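Monomethylamine corrinoid protein 1 (PDB 3EZX) carries methyl groups on a bound corrinoid cofactor from the methyltransferase MtmB to MtbA in the formation of methane from monomethylamine. Local coordinates at residues Glu91-Thr97 and Gly120-Leu126; Ala35-Ile39 and Leu78-Leu82. All coordinates share one frame; numbering follows the deposited sequence.

The two contacts lie in the two halves of the protein. Contact 2 comes first along the chain. It joins helices 35-55 and 61-82 of the N-terminal helical bundle. Contact 1 pairs strands 94-99 and 122-125 of the C-terminal Rossmann-like domain. Contact 2 closes before contact 1 opens, and helix 61-82 leads on to strand 94-99. Their centres are 19 Å apart, their nearest atoms about 9 Å. Thr97 and Phe121 of contact 1 and Ile39 and Leu82 of contact 2 all pack on helix 107-118. The side chains of Thr97 and Ile39 are about 7 Å and 6 Å from the bound corrinoid. The two halves thus meet at helix 107-118, with the cofactor bound nearby.

Contact 1: Glu91-Thr97 and Gly120-Leu126; sequences EAGLAIT and GFQIVDL
Residues 94-97 and 122-125 pair as neighbouring parallel strands, their axes 4.7 Å apart and 19° from parallel. They are the two strands of a beta-alpha-beta unit with helix 107-118 in the crossover, as in a Rossmann-like B12-binding domain. Strand 122-125 is the outermost strand on this side of the sheet. Backbone bonds alternate across the pair. Gly93 O accepts from Gln122 N, Ala95 N donates to Gln122 O, and Ala95 O accepts from Val124 N. Thr97 N donates to Val124 O, and Leu126 N closes the series on Thr97 O. Ahead of the regular pairing, Ala92 N reaches Gly120 O at 2.6 Å.

Leu94, Ile96, Gln122 and Val124 share one face of the sheet. With its CG anti to the backbone N (chi1 176°), Leu94 lays CD1 across the extended Gln122 chain, nearest NE2, and against Val124 CG2. Ile96 and Val124 lie side by side and point the same way, CG1 of the first 4.1 Å from CB of the second. Ile96 CG2 also meets Leu126 CD1 at 3.9 Å. Helix 132-141 packs on this face through Glu138.

Ala95, Ile123, Thr97 and Asp125 occupy the other face, next to helix 107-118. The Phe121 ring lies near the start of the pairing. Ala92 CB sits 4.0 Å above one of its faces, offset toward the rim, while Ala95 CB approaches obliquely, 3.9 Å from Phe121 CD2. Leu116 and helix 204-213 also touch this ring. Asp125 turns its carboxylate to partners outside the two strands: OD1 is hydrogen-bonded to His109 NE2 and Gly127 N. Beside it Thr97 OG1, which bonds weakly to Thr113 OG1, packs 3.3 Å from Asp125 CA.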
ATOM      1  N   GLU A  91      16.449  -7.634 -10.643  1.00 62.38           N
ATOM      2  CA  GLU A  91      16.277  -6.448  -9.810  1.00 75.07           C
ATOM      3  C   GLU A  91      16.092  -5.198 -10.658  1.00 75.13           C
ATOM      4  O   GLU A  91      17.061  -4.519 -10.994  1.00 82.83           O
ATOM      5  CB  GLU A  91      17.489  -6.264  -8.894  1.00 72.10           C
ATOM      6  CG  GLU A  91      17.761  -7.457  -8.004  1.00 84.59           C
ATOM      7  CD  GLU A  91      16.564  -7.823  -7.152  1.00 90.81           C
ATOM      8  OE1 GLU A  91      16.185  -7.015  -6.276  1.00 91.40           O
ATOM      9  OE2 GLU A  91      15.997  -8.917  -7.362  1.00 91.38           O
ATOM     10  N   ALA A  92      14.842  -4.897 -10.997  1.00 73.67           N
ATOM     11  CA  ALA A  92      14.523  -3.726 -11.808  1.00 60.53           C
ATOM     12  C   ALA A  92      14.862  -2.438 -11.074  1.00 55.70           C
ATOM     13  O   ALA A  92      14.595  -1.345 -11.576  1.00 54.27           O
ATOM     14  CB  ALA A  92      13.048  -3.736 -12.181  1.00 65.76           C
ATOM     15  N   GLY A  93      15.446  -2.566  -9.886  1.00 48.57           N
ATOM     16  CA  GLY A  93      15.811  -1.389  -9.121  1.00 38.84           C
ATOM     17  C   GLY A  93      15.557  -1.505  -7.631  1.00 43.54           C
ATOM     18  O   GLY A  93      15.133  -2.552  -7.134  1.00 42.49           O
ATOM     19  N   LEU A  94      15.820  -0.415  -6.917  1.00 43.64           N
ATOM     20  CA  LEU A  94      15.630  -0.365  -5.475  1.00 40.35           C
ATOM     21  C   LEU A  94      14.433   0.503  -5.117  1.00 49.11           C
ATOM     22  O   LEU A  94      14.358   1.665  -5.515  1.00 45.33           O
ATOM     23  CB  LEU A  94      16.869   0.213  -4.795  1.00 47.13           C
ATOM     24  CG  LEU A  94      16.728   0.408  -3.279  1.00 45.78           C
ATOM     25  CD1 LEU A  94      16.812  -0.949  -2.598  1.00 25.27           C
ATOM     26  CD2 LEU A  94      17.820   1.336  -2.768  1.00 29.88           C
ATOM     27  N   ALA A  95      13.499  -0.063  -4.364  1.00 46.97           N
ATOM     28  CA  ALA A  95      12.324   0.683  -3.957  1.00 42.08           C
ATOM     29  C   ALA A  95      12.404   0.999  -2.472  1.00 39.72           C
ATOM     30  O   ALA A  95      12.592   0.113  -1.642  1.00 40.55           O
ATOM     31  CB  ALA A  95      11.069  -0.119  -4.247  1.00 28.54           C
ATOM     32  N   ILE A  96      12.283   2.279  -2.151  1.00 33.82           N
ATOM     33  CA  ILE A  96      12.306   2.753  -0.773  1.00 35.56           C
ATOM     34  C   ILE A  96      10.859   3.108  -0.447  1.00 38.45           C
ATOM     35  O   ILE A  96      10.347   4.131  -0.923  1.00 33.15           O
ATOM     36  CB  ILE A  96      13.209   4.010  -0.636  1.00 39.42           C
ATOM     37  CG1 ILE A  96      14.653   3.674  -1.072  1.00 30.44           C
ATOM     38  CG2 ILE A  96      13.162   4.517   0.797  1.00 28.97           C
ATOM     39  CD1 ILE A  96      15.565   4.894  -1.109  1.00 17.32           C
ATOM     40  N   THR A  97      10.207   2.253   0.339  1.00 36.46           N
ATOM     41  CA  THR A  97       8.805   2.433   0.702  1.00 36.13           C
ATOM     42  C   THR A  97       8.550   3.052   2.067  1.00 28.47           C
ATOM     43  O   THR A  97       9.243   2.746   3.041  1.00 21.79           O
ATOM     44  CB  THR A  97       8.045   1.075   0.653  1.00 46.88           C
ATOM     45  OG1 THR A  97       8.768   0.077   1.395  1.00 45.88           O
ATOM     46  CG2 THR A  97       7.864   0.601  -0.795  1.00 55.18           C
ATOM     47  N   GLY A 120      10.453  -8.214  -9.032  1.00 51.47           N
ATOM     48  CA  GLY A 120      11.827  -7.850  -9.313  1.00 55.02           C
ATOM     49  C   GLY A 120      12.370  -6.570  -8.710  1.00 59.61           C
ATOM     50  O   GLY A 120      13.084  -5.828  -9.381  1.00 69.44           O
ATOM     51  N   PHE A 121      12.044  -6.302  -7.453  1.00 55.12           N
ATOM     52  CA  PHE A 121      12.544  -5.101  -6.793  1.00 49.81           C
ATOM     53  C   PHE A 121      13.187  -5.434  -5.462  1.00 48.34           C
ATOM     54  O   PHE A 121      12.754  -6.351  -4.765  1.00 50.68           O
ATOM     55  CB  PHE A 121      11.421  -4.097  -6.533  1.00 39.31           C
ATOM     56  CG  PHE A 121      11.200  -3.121  -7.644  1.00 43.66           C
ATOM     57  CD1 PHE A 121      10.316  -3.410  -8.676  1.00 42.04           C
ATOM     58  CD2 PHE A 121      11.862  -1.897  -7.650  1.00 41.64           C
ATOM     59  CE1 PHE A 121      10.086  -2.487  -9.695  1.00 44.36           C
ATOM     60  CE2 PHE A 121      11.640  -0.969  -8.666  1.00 47.90           C
ATOM     61  CZ  PHE A 121      10.751  -1.266  -9.690  1.00 41.43           C
ATOM     62  N   GLN A 122      14.238  -4.699  -5.117  1.00 50.72           N
ATOM     63  CA  GLN A 122      14.884  -4.905  -3.833  1.00 45.16           C
ATOM     64  C   GLN A 122      14.133  -3.937  -2.936  1.00 40.20           C
ATOM     65  O   GLN A 122      13.870  -2.796  -3.320  1.00 39.07           O
ATOM     66  CB  GLN A 122      16.361  -4.536  -3.879  1.00 47.82           C
ATOM     67  CG  GLN A 122      17.075  -4.869  -2.585  1.00 66.07           C
ATOM     68  CD  GLN A 122      18.361  -4.093  -2.411  1.00 80.38           C
ATOM     69  OE1 GLN A 122      19.068  -4.256  -1.415  1.00 82.63           O
ATOM     70  NE2 GLN A 122      18.671  -3.235  -3.380  1.00 85.38           N
ATOM     71  N   ILE A 123      13.786  -4.387  -1.741  1.00 43.23           N
ATOM     72  CA  ILE A 123      13.011  -3.555  -0.843  1.00 44.95           C
ATOM     73  C   ILE A 123      13.747  -2.884   0.306  1.00 42.99           C
ATOM     74  O   ILE A 123      14.677  -3.442   0.887  1.00 43.43           O
ATOM     75  CB  ILE A 123      11.826  -4.367  -0.264  1.00 40.75           C
ATOM     76  CG1 ILE A 123      10.904  -4.806  -1.403  1.00 47.14           C
ATOM     77  CG2 ILE A 123      11.060  -3.546   0.750  1.00 47.52           C
ATOM     78  CD1 ILE A 123      10.447  -3.666  -2.300  1.00 31.74           C
ATOM     79  N   VAL A 124      13.308  -1.665   0.604  1.00 42.62           N
ATOM     80  CA  VAL A 124      13.825  -0.861   1.706  1.00 45.36           C
ATOM     81  C   VAL A 124      12.576  -0.233   2.327  1.00 46.63           C
ATOM     82  O   VAL A 124      12.144   0.853   1.933  1.00 48.89           O
ATOM     83  CB  VAL A 124      14.776   0.249   1.223  1.00 44.49           C
ATOM     84  CG1 VAL A 124      15.307   1.034   2.418  1.00 36.88           C
ATOM     85  CG2 VAL A 124      15.931  -0.360   0.464  1.00 48.90           C
ATOM     86  N   ASP A 125      11.994  -0.950   3.284  1.00 41.90           N
ATOM     87  CA  ASP A 125      10.770  -0.537   3.972  1.00 38.73           C
ATOM     88  C   ASP A 125      11.075   0.331   5.192  1.00 38.13           C
ATOM     89  O   ASP A 125      11.510  -0.184   6.219  1.00 40.19           O
ATOM     90  CB  ASP A 125      10.013  -1.790   4.422  1.00 37.81           C
ATOM     91  CG  ASP A 125       8.556  -1.523   4.720  1.00 45.68           C
ATOM     92  OD1 ASP A 125       8.223  -0.404   5.165  1.00 42.89           O
ATOM     93  OD2 ASP A 125       7.743  -2.450   4.519  1.00 50.31           O
ATOM     94  N   LEU A 126      10.831   1.637   5.089  1.00 27.44           N
ATOM     95  CA  LEU A 126      11.099   2.547   6.203  1.00 30.01           C
ATOM     96  C   LEU A 126      10.060   2.506   7.333  1.00 24.86           C
ATOM     97  O   LEU A 126      10.278   3.084   8.401  1.00 31.94           O
ATOM     98  CB  LEU A 126      11.240   3.986   5.690  1.00 22.74           C
ATOM     99  CG  LEU A 126      12.387   4.263   4.711  1.00 36.23           C
ATOM    100  CD1 LEU A 126      12.502   5.763   4.455  1.00 22.03           C
ATOM    101  CD2 LEU A 126      13.695   3.727   5.280  1.00 30.48           C
TER

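Contact 2: Ala35-Ile39 and Leu78-Leu82; sequences ALDII and LTPEL
Leu78 reaches across to Ala35, Ile38 and Ile39 and fills the tight part of this helix-to-helix contact. The axes of segments 35-39 and 78-82 run at 137° to each other, 10.1 Å apart at closest approach. Ala35 is small, and its CA comes within 5.8 Å of that of Leu78. No hydrogen bond joins the two segments. The side chains meet through their carbon atoms alone.

The two methyls of Leu78 divide the work. CG stands anti to the carbonyl carbon (chi1 -53°), which sends the branch toward the other helix. CD1 lies 3.5 Å from Ile39 CG1, where the two side chains slide past each other in opposite directions. CD2 meets Ile38 CD1 at 3.8 Å and Ala35 CB at 4.0 Å. Ile38 also packs against Cys25, Ala28 and Leu29 of helix 20-30, so this part is buried on more than one side.

Leu82 forms the second part of the packed contact. Its CD2 touches Ala35 CB at 3.9 Å, and its CD1 lies 4.3 Å from Ile39 CD1. Leu111, Thr114 and Met115 of helix 107-118 back Leu82.

The loose side is at Leu36 and Glu81, which lie at the margin. Leu36 adds only CD1, against Leu82 CD2, and the two side chains cross at about a right angle. Glu81 offers its CB and CG to Ala35 CB, both at 4.1 Å. Its chain then bends at chi2 (61°) and leads away, and OE2 forms a salt bridge with Lys84.

Such aliphatic packing between the start of one helix and the end of the next is in keeping with the N-terminal helical bundle of corrinoid-binding proteins.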
ATOM      1  N   ALA A  35      -4.264 -15.512  -4.060  1.00 36.25           N
ATOM      2  CA  ALA A  35      -4.196 -14.534  -2.980  1.00 38.46           C
ATOM      3  C   ALA A  35      -4.658 -13.127  -3.338  1.00 33.67           C
ATOM      4  O   ALA A  35      -5.393 -12.497  -2.575  1.00 45.47           O
ATOM      5  CB  ALA A  35      -2.769 -14.478  -2.423  1.00 33.88           C
ATOM      6  N   LEU A  36      -4.229 -12.629  -4.489  1.00 40.31           N
ATOM      7  CA  LEU A  36      -4.599 -11.279  -4.901  1.00 36.17           C
ATOM      8  C   LEU A  36      -6.100 -11.137  -5.178  1.00 39.65           C
ATOM      9  O   LEU A  36      -6.675 -10.072  -4.982  1.00 32.91           O
ATOM     10  CB  LEU A  36      -3.787 -10.876  -6.125  1.00 37.88           C
ATOM     11  CG  LEU A  36      -3.468  -9.392  -6.309  1.00 47.34           C
ATOM     12  CD1 LEU A  36      -2.813  -8.807  -5.051  1.00 32.69           C
ATOM     13  CD2 LEU A  36      -2.536  -9.257  -7.498  1.00 40.94           C
ATOM     14  N   ASP A  37      -6.740 -12.214  -5.621  1.00 39.99           N
ATOM     15  CA  ASP A  37      -8.178 -12.174  -5.881  1.00 42.12           C
ATOM     16  C   ASP A  37      -8.918 -12.162  -4.553  1.00 40.07           C
ATOM     17  O   ASP A  37      -9.978 -11.555  -4.425  1.00 31.80           O
ATOM     18  CB  ASP A  37      -8.609 -13.377  -6.719  1.00 53.42           C
ATOM     19  CG  ASP A  37      -8.224 -13.232  -8.175  1.00 64.48           C
ATOM     20  OD1 ASP A  37      -7.024 -13.016  -8.448  1.00 74.08           O
ATOM     21  OD2 ASP A  37      -9.119 -13.332  -9.041  1.00 60.92           O
ATOM     22  N   ILE A  38      -8.343 -12.841  -3.566  1.00 33.43           N
ATOM     23  CA  ILE A  38      -8.909 -12.893  -2.223  1.00 33.18           C
ATOM     24  C   ILE A  38      -8.953 -11.465  -1.681  1.00 35.23           C
ATOM     25  O   ILE A  38      -9.903 -11.074  -1.004  1.00 28.23           O
ATOM     26  CB  ILE A  38      -8.033 -13.754  -1.287  1.00 33.76           C
ATOM     27  CG1 ILE A  38      -8.070 -15.219  -1.745  1.00 28.44           C
ATOM     28  CG2 ILE A  38      -8.511 -13.619   0.144  1.00 33.68           C
ATOM     29  CD1 ILE A  38      -7.184 -16.134  -0.919  1.00 31.98           C
ATOM     30  N   ILE A  39      -7.911 -10.695  -1.984  1.00 30.38           N
ATOM     31  CA  ILE A  39      -7.825  -9.313  -1.539  1.00 30.98           C
ATOM     32  C   ILE A  39      -8.763  -8.389  -2.316  1.00 35.51           C
ATOM     33  O   ILE A  39      -9.690  -7.806  -1.750  1.00 37.46           O
ATOM     34  CB  ILE A  39      -6.386  -8.763  -1.680  1.00 29.72           C
ATOM     35  CG1 ILE A  39      -5.445  -9.523  -0.756  1.00 18.92           C
ATOM     36  CG2 ILE A  39      -6.351  -7.269  -1.360  1.00 14.43           C
ATOM     37  CD1 ILE A  39      -4.005  -9.090  -0.882  1.00 24.50           C
ATOM     38  N   LEU A  78      -1.612 -14.154   3.507  1.00 35.75           N
ATOM     39  CA  LEU A  78      -1.454 -13.961   2.066  1.00 35.70           C
ATOM     40  C   LEU A  78      -0.089 -13.417   1.626  1.00 41.11           C
ATOM     41  O   LEU A  78       0.389 -13.758   0.542  1.00 36.24           O
ATOM     42  CB  LEU A  78      -2.560 -13.038   1.534  1.00 32.09           C
ATOM     43  CG  LEU A  78      -4.015 -13.414   1.848  1.00 28.22           C
ATOM     44  CD1 LEU A  78      -4.929 -12.345   1.300  1.00 29.86           C
ATOM     45  CD2 LEU A  78      -4.364 -14.764   1.250  1.00 29.87           C
ATOM     46  N   THR A  79       0.535 -12.574   2.447  1.00 37.52           N
ATOM     47  CA  THR A  79       1.838 -12.000   2.097  1.00 37.64           C
ATOM     48  C   THR A  79       2.822 -13.068   1.626  1.00 40.48           C
ATOM     49  O   THR A  79       3.398 -12.958   0.543  1.00 32.20           O
ATOM     50  CB  THR A  79       2.466 -11.232   3.283  1.00 35.15           C
ATOM     51  OG1 THR A  79       1.761 -10.001   3.485  1.00 39.16           O
ATOM     52  CG2 THR A  79       3.930 -10.931   3.012  1.00 28.48           C
ATOM     53  N   PRO A  80       3.038 -14.111   2.440  1.00 33.47           N
ATOM     54  CA  PRO A  80       3.971 -15.150   2.009  1.00 42.31           C
ATOM     55  C   PRO A  80       3.532 -15.771   0.683  1.00 43.93           C
ATOM     56  O   PRO A  80       4.359 -16.109  -0.162  1.00 54.82           O
ATOM     57  CB  PRO A  80       3.946 -16.142   3.174  1.00 36.51           C
ATOM     58  CG  PRO A  80       2.602 -15.926   3.791  1.00 41.83           C
ATOM     59  CD  PRO A  80       2.472 -14.433   3.759  1.00 40.97           C
ATOM     60  N   GLU A  81       2.225 -15.905   0.502  1.00 45.28           N
ATOM     61  CA  GLU A  81       1.686 -16.472  -0.724  1.00 47.81           C
ATOM     62  C   GLU A  81       2.000 -15.546  -1.897  1.00 44.93           C
ATOM     63  O   GLU A  81       2.218 -16.001  -3.014  1.00 53.02           O
ATOM     64  CB  GLU A  81       0.173 -16.647  -0.596  1.00 50.11           C
ATOM     65  CG  GLU A  81      -0.410 -17.701  -1.507  1.00 66.80           C
ATOM     66  CD  GLU A  81       0.157 -19.076  -1.219  1.00 76.67           C
ATOM     67  OE1 GLU A  81       0.163 -19.478  -0.036  1.00 78.85           O
ATOM     68  OE2 GLU A  81       0.593 -19.755  -2.171  1.00 83.40           O
ATOM     69  N   LEU A  82       2.029 -14.243  -1.627  1.00 46.60           N
ATOM     70  CA  LEU A  82       2.306 -13.241  -2.651  1.00 44.30           C
ATOM     71  C   LEU A  82       3.791 -13.132  -2.972  1.00 54.81           C
ATOM     72  O   LEU A  82       4.167 -12.792  -4.093  1.00 52.53           O
ATOM     73  CB  LEU A  82       1.807 -11.866  -2.199  1.00 38.58           C
ATOM     74  CG  LEU A  82       0.308 -11.602  -2.064  1.00 45.72           C
ATOM     75  CD1 LEU A  82       0.094 -10.270  -1.367  1.00 51.16           C
ATOM     76  CD2 LEU A  82      -0.348 -11.597  -3.436  1.00 40.17           C
TER